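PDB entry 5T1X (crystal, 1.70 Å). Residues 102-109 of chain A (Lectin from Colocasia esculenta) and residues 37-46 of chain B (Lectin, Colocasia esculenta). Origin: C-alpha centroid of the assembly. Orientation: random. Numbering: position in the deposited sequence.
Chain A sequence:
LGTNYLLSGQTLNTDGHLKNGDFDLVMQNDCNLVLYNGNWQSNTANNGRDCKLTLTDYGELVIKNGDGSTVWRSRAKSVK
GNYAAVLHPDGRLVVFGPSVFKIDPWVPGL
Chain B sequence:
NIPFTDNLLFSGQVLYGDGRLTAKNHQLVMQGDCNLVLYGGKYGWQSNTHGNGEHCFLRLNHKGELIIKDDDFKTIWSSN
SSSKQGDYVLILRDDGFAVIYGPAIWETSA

Chain A 102-109: KIDPWVPG
Chain B 37-46: VLYGGKYGWQ

The apolar centre of the contact, which buries 545 Å² over both stretches, is built on I103(A), at the end of a chain A strand (phi/psi -100/120), whose side chain (chi1 m, chi2 t) points toward the chain B hairpin. Its CG2 lies over one face of the W45(B) indole, 3.4 Å from W45(B) CG and 3.6 Å from the centroid of the five-membered ring, a CH-pi contact, with W45(B) in the t rotamer and chi2 at 96°. The same I103(A) CG2 packs 3.6 Å from L38(B) CD1. L38(B) (t, t) and W45(B) are paired through backbone hydrogen bonds, and both side chains point toward chain A.

Chain A then leaves its strand, and P105(A) (-92/18, C-gamma endo) is the most covered residue (98 Å², against 80 Å² for I103(A)). Its CA lies 4.4 Å from G44(B) CA, and W106(A) CA 5.0 Å from K42(B) CA. P105(A) CG lies 4.0 Å from L38(B) CD2 and 3.8 Å from G41(B) CA. G41(B) (67/-142) suits this place doubly: its phi is positive, and a CB would fall 2.5 Å from P105(A) CG. G44(B) (74/-173) also has positive phi, and a CB would clash with L38(B) O at 2.9 Å. G41(B) CA sits over the W106(A) ring, 3.6 Å from the six-membered centroid. W106(A) (chi1 m, chi2 97°) starts away from chain B, but its ring returns, bringing CE3 3.7 Å from K42(B) CB.

The polar edge centres on P105(A) O, which accepts hydrogen bonds from K42(B) N (-100/-39; 3.0 Å, 142°) and the straighter Y43(B) N (-120/-11; 2.9 Å, 173°). D104(A) (chi1 t) points away from chain B; its OD1 accepts bonds from W106(A) N (2.9 Å) and V107(A) N (3.2 Å), bracing the turn. At the exposed margin, Y43(B) (chi1 m, chi2 -63°) brings CE2 3.4 Å from W106(A) O, near the ring plane, and 3.8 Å from P108(A) CB.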

ATOM      1  N   LYS A 102      -1.435   2.887  11.893  1.00  9.97           N
ATOM      2  CA  LYS A 102      -0.841   4.074  11.290  1.00 11.10           C
ATOM      3  C   LYS A 102       0.269   4.624  12.180  1.00 15.14           C
ATOM      4  O   LYS A 102       0.096   4.702  13.396  1.00 16.43           O
ATOM      5  CB  LYS A 102      -1.952   5.133  11.096  1.00 15.86           C
ATOM      6  CG  LYS A 102      -1.514   6.447  10.442  1.00 33.32           C
ATOM      7  CD  LYS A 102      -2.681   7.424  10.268  1.00 42.73           C
ATOM      8  CE  LYS A 102      -2.944   8.266  11.498  1.00 59.20           C
ATOM      9  NZ  LYS A 102      -4.106   9.176  11.310  1.00 71.90           N
ATOM     10  N   ILE A 103       1.418   4.954  11.571  1.00 10.91           N
ATOM     11  CA  ILE A 103       2.547   5.648  12.190  1.00 11.99           C
ATOM     12  C   ILE A 103       2.384   7.091  11.739  1.00 14.62           C
ATOM     13  O   ILE A 103       2.395   7.369  10.530  1.00 11.17           O
ATOM     14  CB  ILE A 103       3.941   5.059  11.834  1.00 15.67           C
ATOM     15  CG1 ILE A 103       4.141   3.642  12.417  1.00 16.53           C
ATOM     16  CG2 ILE A 103       5.045   5.997  12.324  1.00 17.96           C
ATOM     17  CD1 ILE A 103       5.355   2.861  11.814  1.00 21.42           C
ATOM     18  N   ASP A 104       2.235   8.007  12.704  1.00 14.48           N
ATOM     19  CA  ASP A 104       1.984   9.414  12.435  1.00 14.92           C
ATOM     20  C   ASP A 104       3.187  10.300  12.840  1.00 17.15           C
ATOM     21  O   ASP A 104       3.305  10.666  14.015  1.00 18.59           O
ATOM     22  CB  ASP A 104       0.710   9.845  13.188  1.00 16.55           C
ATOM     23  CG  ASP A 104       0.222  11.259  12.937  1.00 23.95           C
ATOM     24  OD1 ASP A 104       1.020  12.094  12.437  1.00 20.88           O
ATOM     25  OD2 ASP A 104      -0.947  11.542  13.257  1.00 28.33           O
ATOM     26  N   PRO A 105       4.019  10.745  11.864  1.00 11.91           N
ATOM     27  CA  PRO A 105       5.162  11.615  12.214  1.00 12.18           C
ATOM     28  C   PRO A 105       4.815  13.115  12.139  1.00 15.39           C
ATOM     29  O   PRO A 105       5.719  13.947  12.049  1.00 15.54           O
ATOM     30  CB  PRO A 105       6.184  11.228  11.146  1.00 13.88           C
ATOM     31  CG  PRO A 105       5.339  11.004   9.917  1.00 16.40           C
ATOM     32  CD  PRO A 105       4.020  10.421  10.416  1.00 12.21           C
ATOM     33  N   TRP A 106       3.509  13.469  12.154  1.00 12.75           N
ATOM     34  CA  TRP A 106       3.069  14.864  12.028  1.00 14.97           C
ATOM     35  C   TRP A 106       2.526  15.472  13.325  1.00 19.50           C
ATOM     36  O   TRP A 106       2.683  16.679  13.535  1.00 21.04           O
ATOM     37  CB  TRP A 106       1.981  14.970  10.944  1.00 14.11           C
ATOM     38  CG  TRP A 106       2.474  14.648   9.571  1.00 14.73           C
ATOM     39  CD1 TRP A 106       2.369  13.455   8.925  1.00 16.67           C
ATOM     40  CD2 TRP A 106       3.218  15.511   8.707  1.00 15.44           C
ATOM     41  NE1 TRP A 106       2.969  13.533   7.691  1.00 16.64           N
ATOM     42  CE2 TRP A 106       3.485  14.789   7.525  1.00 18.99           C
ATOM     43  CE3 TRP A 106       3.620  16.858   8.785  1.00 18.16           C
ATOM     44  CZ2 TRP A 106       4.159  15.358   6.434  1.00 18.70           C
ATOM     45  CZ3 TRP A 106       4.316  17.411   7.717  1.00 20.25           C
ATOM     46  CH2 TRP A 106       4.583  16.661   6.562  1.00 19.90           C
ATOM     47  N   VAL A 107       1.863  14.663  14.164  1.00 16.53           N
ATOM     48  CA  VAL A 107       1.221  15.108  15.404  1.00 17.40           C
ATOM     49  C   VAL A 107       2.292  15.480  16.463  1.00 21.00           C
ATOM     50  O   VAL A 107       3.219  14.701  16.685  1.00 19.15           O
ATOM     51  CB  VAL A 107       0.201  14.035  15.911  1.00 21.57           C
ATOM     52  CG1 VAL A 107       0.869  12.711  16.292  1.00 20.73           C
ATOM     53  CG2 VAL A 107      -0.671  14.557  17.042  1.00 23.07           C
ATOM     54  N   PRO A 108       2.202  16.672  17.101  1.00 19.82           N
ATOM     55  CA  PRO A 108       3.216  17.041  18.109  1.00 21.65           C
ATOM     56  C   PRO A 108       3.018  16.374  19.475  1.00 27.42           C
ATOM     57  O   PRO A 108       3.944  16.375  20.284  1.00 27.41           O
ATOM     58  CB  PRO A 108       3.053  18.557  18.231  1.00 24.73           C
ATOM     59  CG  PRO A 108       1.622  18.806  17.913  1.00 29.15           C
ATOM     60  CD  PRO A 108       1.192  17.742  16.933  1.00 23.09           C
ATOM     61  N   GLY A 109       1.819  15.847  19.726  1.00 25.18           N
ATOM     62  CA  GLY A 109       1.456  15.208  20.988  1.00 52.55           C
ATOM     63  C   GLY A 109       1.553  13.697  20.975  1.00 88.19           C
ATOM     64  O   GLY A 109       1.223  13.052  19.979  1.00 55.80           O
TER
ATOM     65  N   VAL B  37      12.911   3.408  12.637  1.00  7.79           N
ATOM     66  CA  VAL B  37      12.798   4.862  12.638  1.00  7.26           C
ATOM     67  C   VAL B  37      12.164   5.398  11.368  1.00 12.10           C
ATOM     68  O   VAL B  37      12.598   5.089  10.260  1.00 10.56           O
ATOM     69  CB  VAL B  37      14.174   5.553  12.876  1.00 10.98           C
ATOM     70  CG1 VAL B  37      14.002   7.063  13.047  1.00 10.49           C
ATOM     71  CG2 VAL B  37      14.892   4.976  14.089  1.00 10.41           C
ATOM     72  N   LEU B  38      11.201   6.301  11.552  1.00  9.83           N
ATOM     73  CA  LEU B  38      10.612   7.006  10.438  1.00  9.16           C
ATOM     74  C   LEU B  38      11.287   8.365  10.371  1.00 13.75           C
ATOM     75  O   LEU B  38      11.098   9.191  11.270  1.00 12.27           O
ATOM     76  CB  LEU B  38       9.082   7.139  10.573  1.00  8.69           C
ATOM     77  CG  LEU B  38       8.302   7.444   9.267  1.00 13.98           C
ATOM     78  CD1 LEU B  38       6.822   7.210   9.458  1.00 14.80           C
ATOM     79  CD2 LEU B  38       8.509   8.866   8.777  1.00 18.22           C
ATOM     80  N   TYR B  39      12.095   8.584   9.324  1.00 10.58           N
ATOM     81  CA  TYR B  39      12.732   9.870   9.062  1.00 10.21           C
ATOM     82  C   TYR B  39      11.841  10.588   8.072  1.00 15.17           C
ATOM     83  O   TYR B  39      11.850  10.267   6.890  1.00 15.25           O
ATOM     84  CB  TYR B  39      14.164   9.672   8.511  1.00 11.52           C
ATOM     85  CG  TYR B  39      15.124   9.069   9.511  1.00 12.18           C
ATOM     86  CD1 TYR B  39      15.713   9.852  10.495  1.00 14.54           C
ATOM     87  CD2 TYR B  39      15.506   7.730   9.425  1.00 11.08           C
ATOM     88  CE1 TYR B  39      16.608   9.310  11.415  1.00 15.86           C
ATOM     89  CE2 TYR B  39      16.410   7.178  10.334  1.00 11.90           C
ATOM     90  CZ  TYR B  39      16.962   7.976  11.326  1.00 15.54           C
ATOM     91  OH  TYR B  39      17.868   7.478  12.234  1.00 15.90           O
ATOM     92  N   GLY B  40      10.989  11.472   8.567  1.00 14.17           N
ATOM     93  CA  GLY B  40      10.049  12.168   7.698  1.00 14.04           C
ATOM     94  C   GLY B  40       8.938  12.832   8.472  1.00 17.69           C
ATOM     95  O   GLY B  40       8.941  12.824   9.707  1.00 15.74           O
ATOM     96  N   GLY B  41       7.979  13.372   7.735  1.00 14.66           N
ATOM     97  CA  GLY B  41       6.878  14.123   8.314  1.00 15.10           C
ATOM     98  C   GLY B  41       7.436  15.398   8.906  1.00 18.65           C
ATOM     99  O   GLY B  41       8.375  15.980   8.349  1.00 20.40           O
ATOM    100  N   LYS B  42       6.910  15.817  10.056  1.00 13.36           N
ATOM    101  CA  LYS B  42       7.410  17.014  10.715  1.00 12.91           C
ATOM    102  C   LYS B  42       8.373  16.652  11.860  1.00 15.76           C
ATOM    103  O   LYS B  42       9.366  17.363  12.077  1.00 15.93           O
ATOM    104  CB  LYS B  42       6.231  17.856  11.252  1.00 15.73           C
ATOM    105  CG  LYS B  42       6.615  19.196  11.884  1.00 22.23           C
ATOM    106  CD  LYS B  42       7.095  20.236  10.880  1.00 29.39           C
ATOM    107  CE  LYS B  42       7.585  21.480  11.576  1.00 42.04           C
ATOM    108  NZ  LYS B  42       8.326  22.369  10.645  1.00 55.36           N
ATOM    109  N   TYR B  43       8.058  15.580  12.612  1.00 11.45           N
ATOM    110  CA  TYR B  43       8.814  15.217  13.817  1.00 10.12           C
ATOM    111  C   TYR B  43       9.452  13.836  13.797  1.00 13.41           C
ATOM    112  O   TYR B  43      10.220  13.502  14.714  1.00 12.41           O
ATOM    113  CB  TYR B  43       7.876  15.302  15.038  1.00 10.92           C
ATOM    114  CG  TYR B  43       7.238  16.666  15.198  1.00 11.00           C
ATOM    115  CD1 TYR B  43       8.016  17.800  15.434  1.00 13.05           C
ATOM    116  CD2 TYR B  43       5.864  16.833  15.066  1.00 11.43           C
ATOM    117  CE1 TYR B  43       7.436  19.060  15.559  1.00 15.54           C
ATOM    118  CE2 TYR B  43       5.273  18.091  15.192  1.00 12.94           C
ATOM    119  CZ  TYR B  43       6.064  19.202  15.428  1.00 18.51           C
ATOM    120  OH  TYR B  43       5.489  20.440  15.552  1.00 18.21           O
ATOM    121  N   GLY B  44       9.087  13.023  12.815  1.00 11.30           N
ATOM    122  CA  GLY B  44       9.570  11.656  12.730  1.00 11.47           C
ATOM    123  C   GLY B  44       8.884  10.784  13.763  1.00 13.79           C
ATOM    124  O   GLY B  44       7.965  11.228  14.459  1.00 13.15           O
ATOM    125  N   TRP B  45       9.344   9.543  13.874  1.00  9.88           N
ATOM    126  CA  TRP B  45       8.822   8.563  14.816  1.00 10.39           C
ATOM    127  C   TRP B  45       9.858   7.481  15.028  1.00 11.41           C
ATOM    128  O   TRP B  45      10.672   7.231  14.134  1.00  9.89           O
ATOM    129  CB  TRP B  45       7.517   7.956  14.257  1.00 10.33           C
ATOM    130  CG  TRP B  45       6.914   6.844  15.075  1.00 12.07           C
ATOM    131  CD1 TRP B  45       5.917   6.954  16.000  1.00 15.26           C
ATOM    132  CD2 TRP B  45       7.224   5.444  14.980  1.00 11.46           C
ATOM    133  NE1 TRP B  45       5.611   5.716  16.517  1.00 14.76           N
ATOM    134  CE2 TRP B  45       6.392   4.769  15.901  1.00 15.83           C
ATOM    135  CE3 TRP B  45       8.119   4.692  14.193  1.00 12.37           C
ATOM    136  CZ2 TRP B  45       6.447   3.381  16.082  1.00 14.70           C
ATOM    137  CZ3 TRP B  45       8.177   3.319  14.376  1.00 13.36           C
ATOM    138  CH2 TRP B  45       7.339   2.675  15.302  1.00 14.11           C
ATOM    139  N   GLN B  46       9.818   6.812  16.189  1.00  9.46           N
ATOM    140  CA  GLN B  46      10.705   5.668  16.427  1.00  9.65           C
ATOM    141  C   GLN B  46      10.035   4.638  17.329  1.00 14.06           C
ATOM    142  O   GLN B  46       9.158   4.982  18.122  1.00 13.93           O
ATOM    143  CB  GLN B  46      12.068   6.091  17.002  1.00 11.72           C
ATOM    144  CG  GLN B  46      12.010   6.735  18.386  1.00 20.15           C
ATOM    145  CD  GLN B  46      13.241   6.445  19.212  1.00 35.70           C
ATOM    146  OE1 GLN B  46      14.355   6.322  18.717  1.00 23.49           O
ATOM    147  NE2 GLN B  46      13.081   6.414  20.513  1.00 38.33           N
TER